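Long-range contacts in alpha-L-rhamnosidase (Streptomyces avermitilis, PDB 3W5M), which hydrolyses terminal non-reducing alpha-L-rhamnose residues from alpha-L-rhamnosides, including citrus flavonoids and gum arabic, and carries a calcium-dependent rhamnose-binding module: residues His24-Trp29 and Ser70-Tyr75; Ala319-Thr324 and Gln357-Thr362; Thr324-Tyr329 and Gly379-Asn384; Leu328-Leu333 and Glu562-Phe567. All coordinates share one frame; numbering follows the deposited sequence.

Interactions 2, 3 and 4 follow one another along two consecutive strands, 316-326 and 328-333: interactions 2 and 3 share Thr324, and interactions 3 and 4 share Leu328 and Tyr329. The Tyr329 hydroxyl ties them together, OH lying 2.5 Å from Gln357 OE1, a probable hydrogen bond. Interaction 1 stands apart in the N-terminal immunoglobulin-like domain, its centre about 25 Å from that of interaction 2 and about 34 Å from those of interactions 3 and 4. Interaction 3 comes nearest the active site: the Trp380 side chain is about 10 Å from those of rhamnose-binding Asp630 and Glu636, the inferred proton donor.

Interaction 1: His24-Trp29 and Ser70-Tyr75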
loop_
_atom_site.group_PDB
_atom_site.type_symbol
_atom_site.label_atom_id
_atom_site.label_comp_id
_atom_site.label_asym_id
_atom_site.label_seq_id
_atom_site.Cartn_x
_atom_site.Cartn_y
_atom_site.Cartn_z
ATOM N N HIS A 24 14.998 15.133 -17.438
ATOM C CA HIS A 24 16.070 14.321 -17.993
ATOM C C HIS A 24 15.782 12.849 -17.777
ATOM O O HIS A 24 16.422 12.183 -16.932
ATOM C CB HIS A 24 17.399 14.728 -17.345
ATOM C CG HIS A 24 17.681 16.189 -17.484
ATOM N ND1 HIS A 24 18.169 16.738 -18.648
ATOM C CD2 HIS A 24 17.462 17.224 -16.640
ATOM C CE1 HIS A 24 18.286 18.045 -18.504
ATOM N NE2 HIS A 24 17.857 18.368 -17.297
ATOM N N PRO A 25 14.803 12.309 -18.553
ATOM C CA PRO A 25 14.413 10.898 -18.361
ATOM C C PRO A 25 15.610 9.975 -18.549
ATOM O O PRO A 25 16.415 10.192 -19.455
ATOM C CB PRO A 25 13.339 10.647 -19.449
ATOM C CG PRO A 25 13.396 11.819 -20.355
ATOM C CD PRO A 25 14.013 12.967 -19.595
ATOM N N ARG A 26 15.710 8.939 -17.719
ATOM C CA ARG A 26 16.883 8.045 -17.721
ATOM C C ARG A 26 16.636 6.832 -18.589
ATOM O O ARG A 26 15.679 6.081 -18.371
ATOM C CB ARG A 26 17.240 7.630 -16.304
ATOM C CG ARG A 26 17.740 8.812 -15.472
ATOM C CD ARG A 26 17.810 8.451 -13.977
ATOM N NE ARG A 26 16.473 8.148 -13.476
ATOM C CZ ARG A 26 16.218 7.552 -12.308
ATOM N NH1 ARG A 26 17.210 7.195 -11.497
ATOM N NH2 ARG A 26 14.968 7.311 -11.965
ATOM N N LEU A 27 17.537 6.621 -19.538
ATOM C CA LEU A 27 17.366 5.625 -20.592
ATOM C C LEU A 27 18.203 4.395 -20.258
ATOM O O LEU A 27 19.322 4.523 -19.712
ATOM C CB LEU A 27 17.862 6.244 -21.912
ATOM C CG LEU A 27 17.190 7.560 -22.343
ATOM C CD1 LEU A 27 17.876 8.082 -23.601
ATOM C CD2 LEU A 27 15.723 7.324 -22.602
ATOM N N SER A 28 17.689 3.206 -20.580
ATOM C CA SER A 28 18.415 1.962 -20.324
ATOM C C SER A 28 18.363 1.041 -21.534
ATOM O O SER A 28 17.331 0.982 -22.224
ATOM C CB SER A 28 17.830 1.217 -19.118
ATOM O OG SER A 28 18.056 1.936 -17.891
ATOM N N TRP A 29 19.450 0.324 -21.785
ATOM C CA TRP A 29 19.509 -0.623 -22.922
ATOM C C TRP A 29 20.155 -1.965 -22.558
ATOM O O TRP A 29 21.344 -2.183 -22.792
ATOM C CB TRP A 29 20.123 0.017 -24.189
ATOM C CG TRP A 29 21.407 0.804 -23.979
ATOM C CD1 TRP A 29 22.687 0.322 -24.024
ATOM C CD2 TRP A 29 21.521 2.212 -23.734
ATOM N NE1 TRP A 29 23.584 1.344 -23.793
ATOM C CE2 TRP A 29 22.899 2.506 -23.619
ATOM C CE3 TRP A 29 20.587 3.248 -23.577
ATOM C CZ2 TRP A 29 23.376 3.795 -23.373
ATOM C CZ3 TRP A 29 21.063 4.543 -23.371
ATOM C CH2 TRP A 29 22.447 4.801 -23.249
ATOM N N SER A 70 25.239 1.715 -19.478
ATOM C CA SER A 70 24.140 1.210 -20.310
ATOM C C SER A 70 22.789 1.194 -19.584
ATOM O O SER A 70 21.740 0.803 -20.155
ATOM C CB SER A 70 24.494 -0.171 -20.872
ATOM O OG SER A 70 24.630 -1.159 -19.859
ATOM N N VAL A 71 22.807 1.677 -18.348
ATOM C CA VAL A 71 21.628 1.660 -17.487
ATOM C C VAL A 71 21.451 3.028 -16.840
ATOM O O VAL A 71 22.409 3.594 -16.259
ATOM C CB VAL A 71 21.750 0.485 -16.466
ATOM C CG1 VAL A 71 20.896 0.688 -15.230
ATOM C CG2 VAL A 71 21.424 -0.845 -17.162
ATOM N N LEU A 72 20.235 3.558 -16.955
ATOM C CA LEU A 72 19.811 4.838 -16.321
ATOM C C LEU A 72 20.664 6.030 -16.778
ATOM O O LEU A 72 21.098 6.869 -15.964
ATOM C CB LEU A 72 19.799 4.732 -14.780
ATOM C CG LEU A 72 18.834 3.678 -14.212
ATOM C CD1 LEU A 72 19.066 3.514 -12.710
ATOM C CD2 LEU A 72 17.409 4.081 -14.517
ATOM N N VAL A 73 20.918 6.081 -18.084
ATOM C CA VAL A 73 21.674 7.192 -18.690
ATOM C C VAL A 73 20.724 8.360 -18.932
ATOM O O VAL A 73 19.725 8.220 -19.662
ATOM C CB VAL A 73 22.353 6.759 -20.009
ATOM C CG1 VAL A 73 23.121 7.938 -20.626
ATOM C CG2 VAL A 73 23.245 5.563 -19.788
ATOM N N PRO A 74 20.987 9.529 -18.300
ATOM C CA PRO A 74 20.034 10.640 -18.440
ATOM C C PRO A 74 20.029 11.272 -19.809
ATOM O O PRO A 74 21.095 11.563 -20.392
ATOM C CB PRO A 74 20.490 11.678 -17.399
ATOM C CG PRO A 74 21.828 11.235 -16.938
ATOM C CD PRO A 74 22.069 9.818 -17.333
ATOM N N TYR A 75 18.827 11.470 -20.328
ATOM C CA TYR A 75 18.633 12.357 -21.478
ATOM C C TYR A 75 19.402 13.655 -21.271
ATOM O O TYR A 75 19.275 14.290 -20.221
ATOM C CB TYR A 75 17.164 12.659 -21.653
ATOM C CG TYR A 75 16.883 13.697 -22.727
ATOM C CD1 TYR A 75 16.919 13.357 -24.078
ATOM C CD2 TYR A 75 16.583 15.021 -22.379
ATOM C CE1 TYR A 75 16.660 14.308 -25.059
ATOM C CE2 TYR A 75 16.327 15.988 -23.352
ATOM C CZ TYR A 75 16.362 15.628 -24.686
ATOM O OH TYR A 75 16.100 16.573 -25.649
HETATM O O HOH W 1 22.651 -2.998 -20.296
#
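Leu27 and Val73 exchange backbone hydrogen bonds, Leu27 N to Val73 O at 2.7 Å and Val73 N to Leu27 O at 2.8 Å. Beyond this pair, Tyr75 N donates to Pro25 O and Trp29 N to Ser70 O. Side chains add two more bonds. Ser28 OG, set beside its own backbone N (chi1 -68°), accepts from Leu72 N at 2.9 Å; His24 ND1 donates to Tyr75 O at 3.1 Å, with that oxygen close to the imidazole plane. The serine bond marks an irregularity: Leu72 and Val73 both face Leu27, a G1 beta bulge, in which Leu72 takes a left-handed backbone conformation. The bulge lies where the short strand 73-74 joins strand 26-32, antiparallel, in the N-terminal immunoglobulin-like domain. Trp29 packs around this junction. Its five-membered ring receives Ser70 CA over one face, a CH-pi contact 3.9 Å from the centroid, while CH2, on the six-membered ring, touches Val73 CG2 at 3.6 Å and NE1 donates to Gln40. An alanine in place of Trp29 would probably open a gap beside Val73 and leave Gln40 without its indole partner. Farther out, Leu72 CD2 lies over one face of the Arg26 guanidinium, whose nitrogens form salt bridges with Glu12 and Asp712, and Pro25 CD rests 3.8 Å from Tyr75 CB.

Interaction 2: Ala319-Thr324 and Gln357-Thr362; sequences ARLYAT and QTYDVT
Tyr322 presents a ring edge to Thr358: OG1 lies near the ring plane, 3.5 Å from CD1, and the methyl CG2 stands well out of it, 3.6 Å from CE1. The two side chains run side by side on one surface of an antiparallel strand pair, in which 316-326 and 353-360 are neighbours in a mixed sheet of the rhamnosidase N-terminal domain, whose family is grouped with the galactose-binding-like domains. Leu321 and Tyr359 are on the other surface; the Leu321 carbonyl oxygen lies 3.6 Å from Tyr359 CD2, and the phenol OH bonds to Asp341 and Tyr329. Reciprocal backbone hydrogen bonds join Leu321 with Tyr359 and Ala323 with Gln357.

Where the pairing ends, flat groups meet again. The Arg320 guanidinium and the Asp360 carboxylate are turned 42° from each other, and their salt bridge is long, 3.4 Å from NH1 to OD1. A bend at chi2 (-68°) turns the chain so that NH1 reaches both Asp360 and the Ala319 carbonyl oxygen. A water in the guanidinium plane accepts from Arg320 NH1 and donates to Asp360 OD2, while Arg320 NE is paired with Glu109. Asp360 OD1 also accepts from Thr362 N, closing an Asx turn, and Thr362 OG1 accepts from Ala319 N. Ala319 O is gripped from opposite faces of its carbonyl plane, by Val361 N at 3.0 Å and Arg320 NH1 at 3.0 Å.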
loop_
_atom_site.group_PDB
_atom_site.type_symbol
_atom_site.label_atom_id
_atom_site.label_comp_id
_atom_site.label_asym_id
_atom_site.label_seq_id
_atom_site.Cartn_x
_atom_site.Cartn_y
_atom_site.Cartn_z
ATOM N N ALA A 319 -5.905 11.864 -28.692
ATOM C CA ALA A 319 -6.637 12.428 -27.552
ATOM C C ALA A 319 -6.032 11.875 -26.273
ATOM O O ALA A 319 -5.628 10.697 -26.225
ATOM C CB ALA A 319 -8.145 12.147 -27.617
ATOM N N ARG A 320 -5.953 12.741 -25.247
ATOM C CA ARG A 320 -5.381 12.374 -23.959
ATOM C C ARG A 320 -6.313 12.860 -22.890
ATOM O O ARG A 320 -6.923 13.949 -23.021
ATOM C CB ARG A 320 -4.022 13.080 -23.741
ATOM C CG ARG A 320 -2.956 12.700 -24.753
ATOM C CD ARG A 320 -2.535 11.243 -24.567
ATOM N NE ARG A 320 -1.459 10.840 -25.476
ATOM C CZ ARG A 320 -1.633 10.123 -26.582
ATOM N NH1 ARG A 320 -2.858 9.723 -26.930
ATOM N NH2 ARG A 320 -0.593 9.795 -27.337
ATOM N N LEU A 321 -6.480 12.058 -21.840
ATOM C CA LEU A 321 -7.151 12.544 -20.654
ATOM C C LEU A 321 -6.099 12.597 -19.545
ATOM O O LEU A 321 -5.455 11.593 -19.266
ATOM C CB LEU A 321 -8.316 11.629 -20.222
ATOM C CG LEU A 321 -9.061 11.994 -18.936
ATOM C CD1 LEU A 321 -9.913 13.239 -19.157
ATOM C CD2 LEU A 321 -9.943 10.861 -18.411
ATOM N N TYR A 322 -5.958 13.767 -18.941
ATOM C CA TYR A 322 -5.169 13.957 -17.719
ATOM C C TYR A 322 -6.168 14.139 -16.574
ATOM O O TYR A 322 -7.118 14.939 -16.675
ATOM C CB TYR A 322 -4.277 15.214 -17.871
ATOM C CG TYR A 322 -3.484 15.220 -19.154
ATOM C CD1 TYR A 322 -2.288 14.566 -19.241
ATOM C CD2 TYR A 322 -3.966 15.854 -20.291
ATOM C CE1 TYR A 322 -1.545 14.563 -20.401
ATOM C CE2 TYR A 322 -3.243 15.866 -21.470
ATOM C CZ TYR A 322 -2.040 15.208 -21.519
ATOM O OH TYR A 322 -1.311 15.188 -22.681
ATOM N N ALA A 323 -5.982 13.392 -15.484
ATOM C CA ALA A 323 -6.936 13.467 -14.383
ATOM C C ALA A 323 -6.293 13.204 -13.050
ATOM O O ALA A 323 -5.249 12.535 -12.947
ATOM C CB ALA A 323 -8.078 12.477 -14.612
ATOM N N THR A 324 -6.947 13.715 -12.026
ATOM C CA THR A 324 -6.579 13.409 -10.647
ATOM C C THR A 324 -7.790 13.677 -9.751
ATOM O O THR A 324 -8.845 14.130 -10.223
ATOM C CB THR A 324 -5.306 14.202 -10.199
ATOM O OG1 THR A 324 -4.919 13.772 -8.870
ATOM C CG2 THR A 324 -5.523 15.731 -10.246
ATOM N N GLN A 357 -2.779 11.166 -13.547
ATOM C CA GLN A 357 -2.658 10.038 -14.484
ATOM C C GLN A 357 -2.909 10.546 -15.892
ATOM O O GLN A 357 -3.633 11.523 -16.084
ATOM C CB GLN A 357 -3.666 8.907 -14.156
ATOM C CG GLN A 357 -3.514 8.250 -12.770
ATOM C CD GLN A 357 -3.733 9.195 -11.611
ATOM O OE1 GLN A 357 -4.812 9.792 -11.473
ATOM N NE2 GLN A 357 -2.681 9.388 -10.786
ATOM N N THR A 358 -2.295 9.875 -16.864
ATOM C CA THR A 358 -2.436 10.217 -18.283
ATOM C C THR A 358 -2.961 8.982 -19.024
ATOM O O THR A 358 -2.403 7.886 -18.872
ATOM C CB THR A 358 -1.082 10.608 -18.898
ATOM O OG1 THR A 358 -0.533 11.728 -18.186
ATOM C CG2 THR A 358 -1.250 11.015 -20.372
ATOM N N TYR A 359 -4.023 9.176 -19.809
ATOM C CA TYR A 359 -4.631 8.074 -20.555
ATOM C C TYR A 359 -4.727 8.413 -22.023
ATOM O O TYR A 359 -5.041 9.542 -22.379
ATOM C CB TYR A 359 -6.031 7.737 -20.015
ATOM C CG TYR A 359 -6.086 7.482 -18.529
ATOM C CD1 TYR A 359 -5.752 6.216 -18.000
ATOM C CD2 TYR A 359 -6.482 8.499 -17.634
ATOM C CE1 TYR A 359 -5.802 5.967 -16.630
ATOM C CE2 TYR A 359 -6.531 8.246 -16.253
ATOM C CZ TYR A 359 -6.190 6.976 -15.767
ATOM O OH TYR A 359 -6.236 6.720 -14.396
ATOM N N ASP A 360 -4.453 7.411 -22.862
ATOM C CA ASP A 360 -4.626 7.530 -24.301
ATOM C C ASP A 360 -6.074 7.191 -24.627
ATOM O O ASP A 360 -6.502 6.032 -24.467
ATOM C CB ASP A 360 -3.690 6.536 -25.002
ATOM C CG ASP A 360 -3.826 6.557 -26.533
ATOM O OD1 ASP A 360 -4.892 6.964 -27.072
ATOM O OD2 ASP A 360 -2.842 6.164 -27.195
ATOM N N VAL A 361 -6.831 8.169 -25.101
ATOM C CA VAL A 361 -8.238 7.943 -25.402
ATOM C C VAL A 361 -8.585 8.267 -26.858
ATOM O O VAL A 361 -9.738 8.536 -27.176
ATOM C CB VAL A 361 -9.187 8.670 -24.424
ATOM C CG1 VAL A 361 -8.999 8.132 -22.995
ATOM C CG2 VAL A 361 -9.023 10.199 -24.512
ATOM N N THR A 362 -7.585 8.218 -27.723
ATOM C CA THR A 362 -7.757 8.537 -29.138
ATOM C C THR A 362 -8.950 7.790 -29.750
ATOM O O THR A 362 -9.757 8.388 -30.468
ATOM C CB THR A 362 -6.469 8.230 -29.929
ATOM O OG1 THR A 362 -5.406 9.008 -29.386
ATOM C CG2 THR A 362 -6.614 8.620 -31.427
HETATM O O HOH W 2 -2.732 8.307 -29.394
#

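Interaction 3: Thr324-Tyr329 and Gly379-Asn384; sequences TALGLY and GWYAGN
Tyr381 leans on the backbone of Leu326 and Gly327, and its side chain can be followed outward along that chain. CB comes first, 3.2 Å from Gly327 N. CG then lies beside the Leu326 carbonyl carbon, and CD2 beside Leu326 O at 3.6 Å. Because CG stands anti to the backbone N (chi1 -180°), the ring extends across Leu326, whose CB sits over its centre 3.6 Å from the centroid and only 6° off the normal: a CH-pi contact almost exactly face-on. At the tip, OH makes a weak hydrogen bond with Asn466.

Leu328 meets Gly379 and Trp380 more tightly. Its CG is 3.5 Å from Gly379 CA, so close that any side chain on Gly379 would clash, and its CD2 reaches Trp380 CZ3 at 3.8 Å. The Trp380 side chain in turn is about 10 Å from that of rhamnose-binding Asp630. A water donates to Gly327 O and accepts from Tyr381 N, bridging the backbones where no direct hydrogen bond joins them. The helical turn thus packs against the glycine link at Gly327, where the chain passes from strand 316-326 of one sheet to strand 328-333 of another, consistent with a beta-sandwich domain.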
loop_
_atom_site.group_PDB
_atom_site.type_symbol
_atom_site.label_atom_id
_atom_site.label_comp_id
_atom_site.label_asym_id
_atom_site.label_seq_id
_atom_site.Cartn_x
_atom_site.Cartn_y
_atom_site.Cartn_z
ATOM N N THR A 324 -6.947 13.715 -12.026
ATOM C CA THR A 324 -6.579 13.409 -10.647
ATOM C C THR A 324 -7.790 13.677 -9.751
ATOM O O THR A 324 -8.845 14.130 -10.223
ATOM C CB THR A 324 -5.306 14.202 -10.199
ATOM O OG1 THR A 324 -4.919 13.772 -8.870
ATOM C CG2 THR A 324 -5.523 15.731 -10.246
ATOM N N ALA A 325 -7.684 13.339 -8.465
ATOM C CA ALA A 325 -8.743 13.597 -7.518
ATOM C C ALA A 325 -8.131 13.871 -6.157
ATOM O O ALA A 325 -7.060 13.356 -5.826
ATOM C CB ALA A 325 -9.701 12.392 -7.427
ATOM N N LEU A 326 -8.794 14.725 -5.404
ATOM C CA LEU A 326 -8.590 14.746 -3.958
ATOM C C LEU A 326 -9.605 13.775 -3.415
ATOM O O LEU A 326 -10.784 14.107 -3.274
ATOM C CB LEU A 326 -8.763 16.150 -3.407
ATOM C CG LEU A 326 -7.676 17.056 -4.017
ATOM C CD1 LEU A 326 -7.963 18.497 -3.650
ATOM C CD2 LEU A 326 -6.244 16.659 -3.589
ATOM N N GLY A 327 -9.173 12.530 -3.226
ATOM C CA GLY A 327 -10.130 11.415 -3.078
ATOM C C GLY A 327 -9.724 10.307 -4.035
ATOM O O GLY A 327 -8.527 10.051 -4.215
ATOM N N LEU A 328 -10.700 9.669 -4.686
ATOM C CA LEU A 328 -10.398 8.643 -5.671
ATOM C C LEU A 328 -11.389 8.866 -6.805
ATOM O O LEU A 328 -12.462 9.400 -6.564
ATOM C CB LEU A 328 -10.654 7.214 -5.123
ATOM C CG LEU A 328 -9.953 6.786 -3.826
ATOM C CD1 LEU A 328 -10.541 5.437 -3.409
ATOM C CD2 LEU A 328 -8.459 6.668 -4.039
ATOM N N TYR A 329 -11.023 8.425 -8.006
ATOM C CA TYR A 329 -11.920 8.588 -9.152
ATOM C C TYR A 329 -11.790 7.383 -10.084
ATOM O O TYR A 329 -10.778 6.642 -10.070
ATOM C CB TYR A 329 -11.635 9.894 -9.917
ATOM C CG TYR A 329 -10.377 9.828 -10.728
ATOM C CD1 TYR A 329 -9.108 9.984 -10.111
ATOM C CD2 TYR A 329 -10.418 9.549 -12.081
ATOM C CE1 TYR A 329 -7.945 9.869 -10.837
ATOM C CE2 TYR A 329 -9.241 9.427 -12.819
ATOM C CZ TYR A 329 -8.011 9.596 -12.188
ATOM O OH TYR A 329 -6.846 9.483 -12.902
ATOM N N GLY A 379 -11.722 8.028 -0.451
ATOM C CA GLY A 379 -10.344 7.493 -0.427
ATOM C C GLY A 379 -9.578 7.855 0.838
ATOM O O GLY A 379 -10.147 7.917 1.928
ATOM N N TRP A 380 -8.283 8.112 0.684
ATOM C CA TRP A 380 -7.437 8.502 1.803
ATOM C C TRP A 380 -7.614 9.977 2.119
ATOM O O TRP A 380 -7.386 10.414 3.254
ATOM C CB TRP A 380 -5.961 8.299 1.436
ATOM C CG TRP A 380 -5.500 6.885 1.320
ATOM C CD1 TRP A 380 -5.066 6.056 2.343
ATOM C CD2 TRP A 380 -5.367 6.144 0.123
ATOM N NE1 TRP A 380 -4.682 4.847 1.822
ATOM C CE2 TRP A 380 -4.855 4.871 0.468
ATOM C CE3 TRP A 380 -5.665 6.414 -1.220
ATOM C CZ2 TRP A 380 -4.628 3.862 -0.486
ATOM C CZ3 TRP A 380 -5.405 5.421 -2.178
ATOM C CH2 TRP A 380 -4.901 4.158 -1.803
ATOM N N TYR A 381 -8.010 10.751 1.116
ATOM C CA TYR A 381 -8.193 12.185 1.291
ATOM C C TYR A 381 -9.273 12.509 2.362
ATOM O O TYR A 381 -9.068 13.355 3.221
ATOM C CB TYR A 381 -8.540 12.808 -0.055
ATOM C CG TYR A 381 -8.742 14.292 0.044
ATOM C CD1 TYR A 381 -7.648 15.158 0.062
ATOM C CD2 TYR A 381 -10.026 14.813 0.144
ATOM C CE1 TYR A 381 -7.838 16.529 0.173
ATOM C CE2 TYR A 381 -10.235 16.178 0.255
ATOM C CZ TYR A 381 -9.128 17.029 0.264
ATOM O OH TYR A 381 -9.346 18.387 0.395
ATOM N N ALA A 382 -10.406 11.810 2.307
ATOM C CA ALA A 382 -11.559 12.174 3.148
ATOM C C ALA A 382 -12.171 10.994 3.918
ATOM O O ALA A 382 -12.966 11.195 4.823
ATOM C CB ALA A 382 -12.614 12.892 2.304
ATOM N N GLY A 383 -11.786 9.759 3.588
ATOM C CA GLY A 383 -12.385 8.596 4.244
ATOM C C GLY A 383 -11.560 8.147 5.436
ATOM O O GLY A 383 -10.554 8.800 5.784
ATOM N N ASN A 384 -12.002 7.069 6.104
ATOM C CA ASN A 384 -11.216 6.525 7.241
ATOM C C ASN A 384 -9.777 6.168 6.850
ATOM O O ASN A 384 -9.535 5.558 5.808
ATOM C CB ASN A 384 -11.884 5.288 7.845
ATOM C CG ASN A 384 -13.198 5.600 8.510
ATOM O OD1 ASN A 384 -13.342 6.631 9.191
ATOM N ND2 ASN A 384 -14.185 4.699 8.319
HETATM O O HOH W 3 -7.447 9.591 -1.683
#

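Interaction 4: Leu328-Leu333 and Glu562-Phe567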
loop_
_atom_site.group_PDB
_atom_site.type_symbol
_atom_site.label_atom_id
_atom_site.label_comp_id
_atom_site.label_asym_id
_atom_site.label_seq_id
_atom_site.Cartn_x
_atom_site.Cartn_y
_atom_site.Cartn_z
ATOM N N LEU A 328 -10.700 9.669 -4.686
ATOM C CA LEU A 328 -10.398 8.643 -5.671
ATOM C C LEU A 328 -11.389 8.866 -6.805
ATOM O O LEU A 328 -12.462 9.400 -6.564
ATOM C CB LEU A 328 -10.654 7.214 -5.123
ATOM C CG LEU A 328 -9.953 6.786 -3.826
ATOM C CD1 LEU A 328 -10.541 5.437 -3.409
ATOM C CD2 LEU A 328 -8.459 6.668 -4.039
ATOM N N TYR A 329 -11.023 8.425 -8.006
ATOM C CA TYR A 329 -11.920 8.588 -9.152
ATOM C C TYR A 329 -11.790 7.383 -10.084
ATOM O O TYR A 329 -10.778 6.642 -10.070
ATOM C CB TYR A 329 -11.635 9.894 -9.917
ATOM C CG TYR A 329 -10.377 9.828 -10.728
ATOM C CD1 TYR A 329 -9.108 9.984 -10.111
ATOM C CD2 TYR A 329 -10.418 9.549 -12.081
ATOM C CE1 TYR A 329 -7.945 9.869 -10.837
ATOM C CE2 TYR A 329 -9.241 9.427 -12.819
ATOM C CZ TYR A 329 -8.011 9.596 -12.188
ATOM O OH TYR A 329 -6.846 9.483 -12.902
ATOM N N GLU A 330 -12.806 7.231 -10.925
ATOM C CA GLU A 330 -12.747 6.328 -12.070
ATOM C C GLU A 330 -13.489 7.063 -13.159
ATOM O O GLU A 330 -14.621 7.475 -12.933
ATOM C CB GLU A 330 -13.490 5.040 -11.778
ATOM C CG GLU A 330 -13.349 4.009 -12.876
ATOM C CD GLU A 330 -14.171 2.767 -12.545
ATOM O OE1 GLU A 330 -15.382 2.737 -12.858
ATOM O OE2 GLU A 330 -13.596 1.853 -11.934
ATOM N N ALA A 331 -12.838 7.244 -14.301
ATOM C CA ALA A 331 -13.385 8.021 -15.381
ATOM C C ALA A 331 -13.894 7.110 -16.470
ATOM O O ALA A 331 -13.371 6.000 -16.681
ATOM C CB ALA A 331 -12.334 8.958 -15.954
ATOM N N HIS A 332 -14.872 7.635 -17.187
ATOM C CA HIS A 332 -15.556 6.965 -18.286
ATOM C C HIS A 332 -15.725 7.959 -19.426
ATOM O O HIS A 332 -15.947 9.156 -19.192
ATOM C CB HIS A 332 -16.944 6.515 -17.807
ATOM C CG HIS A 332 -16.884 5.381 -16.831
ATOM N ND1 HIS A 332 -16.507 5.549 -15.510
ATOM C CD2 HIS A 332 -17.093 4.054 -17.000
ATOM C CE1 HIS A 332 -16.495 4.374 -14.908
ATOM N NE2 HIS A 332 -16.841 3.449 -15.791
ATOM N N LEU A 333 -15.618 7.470 -20.662
ATOM C CA LEU A 333 -15.775 8.337 -21.830
ATOM C C LEU A 333 -16.604 7.545 -22.877
ATOM O O LEU A 333 -16.188 6.464 -23.300
ATOM C CB LEU A 333 -14.401 8.728 -22.375
ATOM C CG LEU A 333 -14.348 9.560 -23.656
ATOM C CD1 LEU A 333 -14.933 10.949 -23.438
ATOM C CD2 LEU A 333 -12.923 9.673 -24.162
ATOM N N GLU A 562 -18.613 -5.457 -8.689
ATOM C CA GLU A 562 -17.173 -5.358 -8.464
ATOM C C GLU A 562 -16.914 -4.048 -7.733
ATOM O O GLU A 562 -17.065 -2.994 -8.331
ATOM C CB GLU A 562 -16.435 -5.367 -9.800
ATOM C CG GLU A 562 -16.296 -6.777 -10.386
ATOM C CD GLU A 562 -15.794 -6.787 -11.811
ATOM O OE1 GLU A 562 -16.158 -5.880 -12.591
ATOM O OE2 GLU A 562 -15.036 -7.705 -12.169
ATOM N N PRO A 563 -16.527 -4.099 -6.458
ATOM C CA PRO A 563 -16.254 -2.817 -5.760
ATOM C C PRO A 563 -15.190 -1.967 -6.466
ATOM O O PRO A 563 -14.323 -2.508 -7.183
ATOM C CB PRO A 563 -15.757 -3.268 -4.381
ATOM C CG PRO A 563 -16.351 -4.642 -4.205
ATOM C CD PRO A 563 -16.319 -5.263 -5.572
ATOM N N ARG A 564 -15.234 -0.650 -6.273
ATOM C CA ARG A 564 -14.241 0.226 -6.923
ATOM C C ARG A 564 -13.382 1.010 -5.911
ATOM O O ARG A 564 -12.239 1.337 -6.201
ATOM C CB ARG A 564 -14.922 1.250 -7.838
ATOM C CG ARG A 564 -15.468 0.717 -9.147
ATOM C CD ARG A 564 -16.564 1.675 -9.626
ATOM N NE ARG A 564 -17.060 1.431 -10.994
ATOM C CZ ARG A 564 -18.269 0.936 -11.266
ATOM N NH1 ARG A 564 -19.087 0.583 -10.279
ATOM N NH2 ARG A 564 -18.651 0.761 -12.541
ATOM N N PHE A 565 -13.960 1.363 -4.773
ATOM C CA PHE A 565 -13.320 2.362 -3.897
ATOM C C PHE A 565 -13.016 1.852 -2.509
ATOM O O PHE A 565 -13.072 2.595 -1.489
ATOM C CB PHE A 565 -14.167 3.636 -3.886
ATOM C CG PHE A 565 -14.357 4.204 -5.255
ATOM C CD1 PHE A 565 -13.250 4.668 -5.972
ATOM C CD2 PHE A 565 -15.625 4.249 -5.852
ATOM C CE1 PHE A 565 -13.390 5.186 -7.244
ATOM C CE2 PHE A 565 -15.769 4.793 -7.118
ATOM C CZ PHE A 565 -14.657 5.249 -7.822
ATOM N N THR A 566 -12.708 0.566 -2.457
ATOM C CA THR A 566 -12.317 -0.048 -1.177
ATOM C C THR A 566 -11.325 -1.149 -1.515
ATOM O O THR A 566 -11.177 -1.507 -2.671
ATOM C CB THR A 566 -13.526 -0.635 -0.400
ATOM O OG1 THR A 566 -13.076 -1.058 0.883
ATOM C CG2 THR A 566 -14.092 -1.840 -1.128
ATOM N N PHE A 567 -10.616 -1.653 -0.510
ATOM C CA PHE A 567 -9.837 -2.885 -0.677
ATOM C C PHE A 567 -9.714 -3.581 0.649
ATOM O O PHE A 567 -9.819 -2.929 1.685
ATOM C CB PHE A 567 -8.449 -2.659 -1.317
ATOM C CG PHE A 567 -7.448 -1.956 -0.437
ATOM C CD1 PHE A 567 -7.343 -0.549 -0.450
ATOM C CD2 PHE A 567 -6.528 -2.686 0.313
ATOM C CE1 PHE A 567 -6.379 0.082 0.341
ATOM C CE2 PHE A 567 -5.580 -2.054 1.118
ATOM C CZ PHE A 567 -5.496 -0.671 1.105
HETATM O O HOH W 4 -16.970 0.442 -14.923
#
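Glu330 and Arg564 form a salt bridge, NE donating to OE1 at 2.8 Å, although the exact place of OE1 is doubtful because it lies too near a neighbour in the model. Both chains are extended and cross at about a right angle, with the charged planes 62° apart. Beside them the Phe565 ring turns an edge to the backbone, CE1 3.9 Å from Tyr329 C and CZ 4.1 Å from Glu330 N; separately, CD1 touches Leu328 CB at 3.7 Å. A water accepts from Arg564 NH2 and links it to His332 NE2. Farther back, Glu437 accepts from the backbone N of both Arg564 and Phe565, positioning this loop of the concanavalin-like domain against strand 328-333 of the rhamnosidase N-terminal domain. An alanine at Arg564 would probably leave the Glu330 carboxylate without its mate across this boundary. Since Glu330 is buried and faces an arginine, it is likely to be held ionised, though the exact geometry of the pair is uncertain.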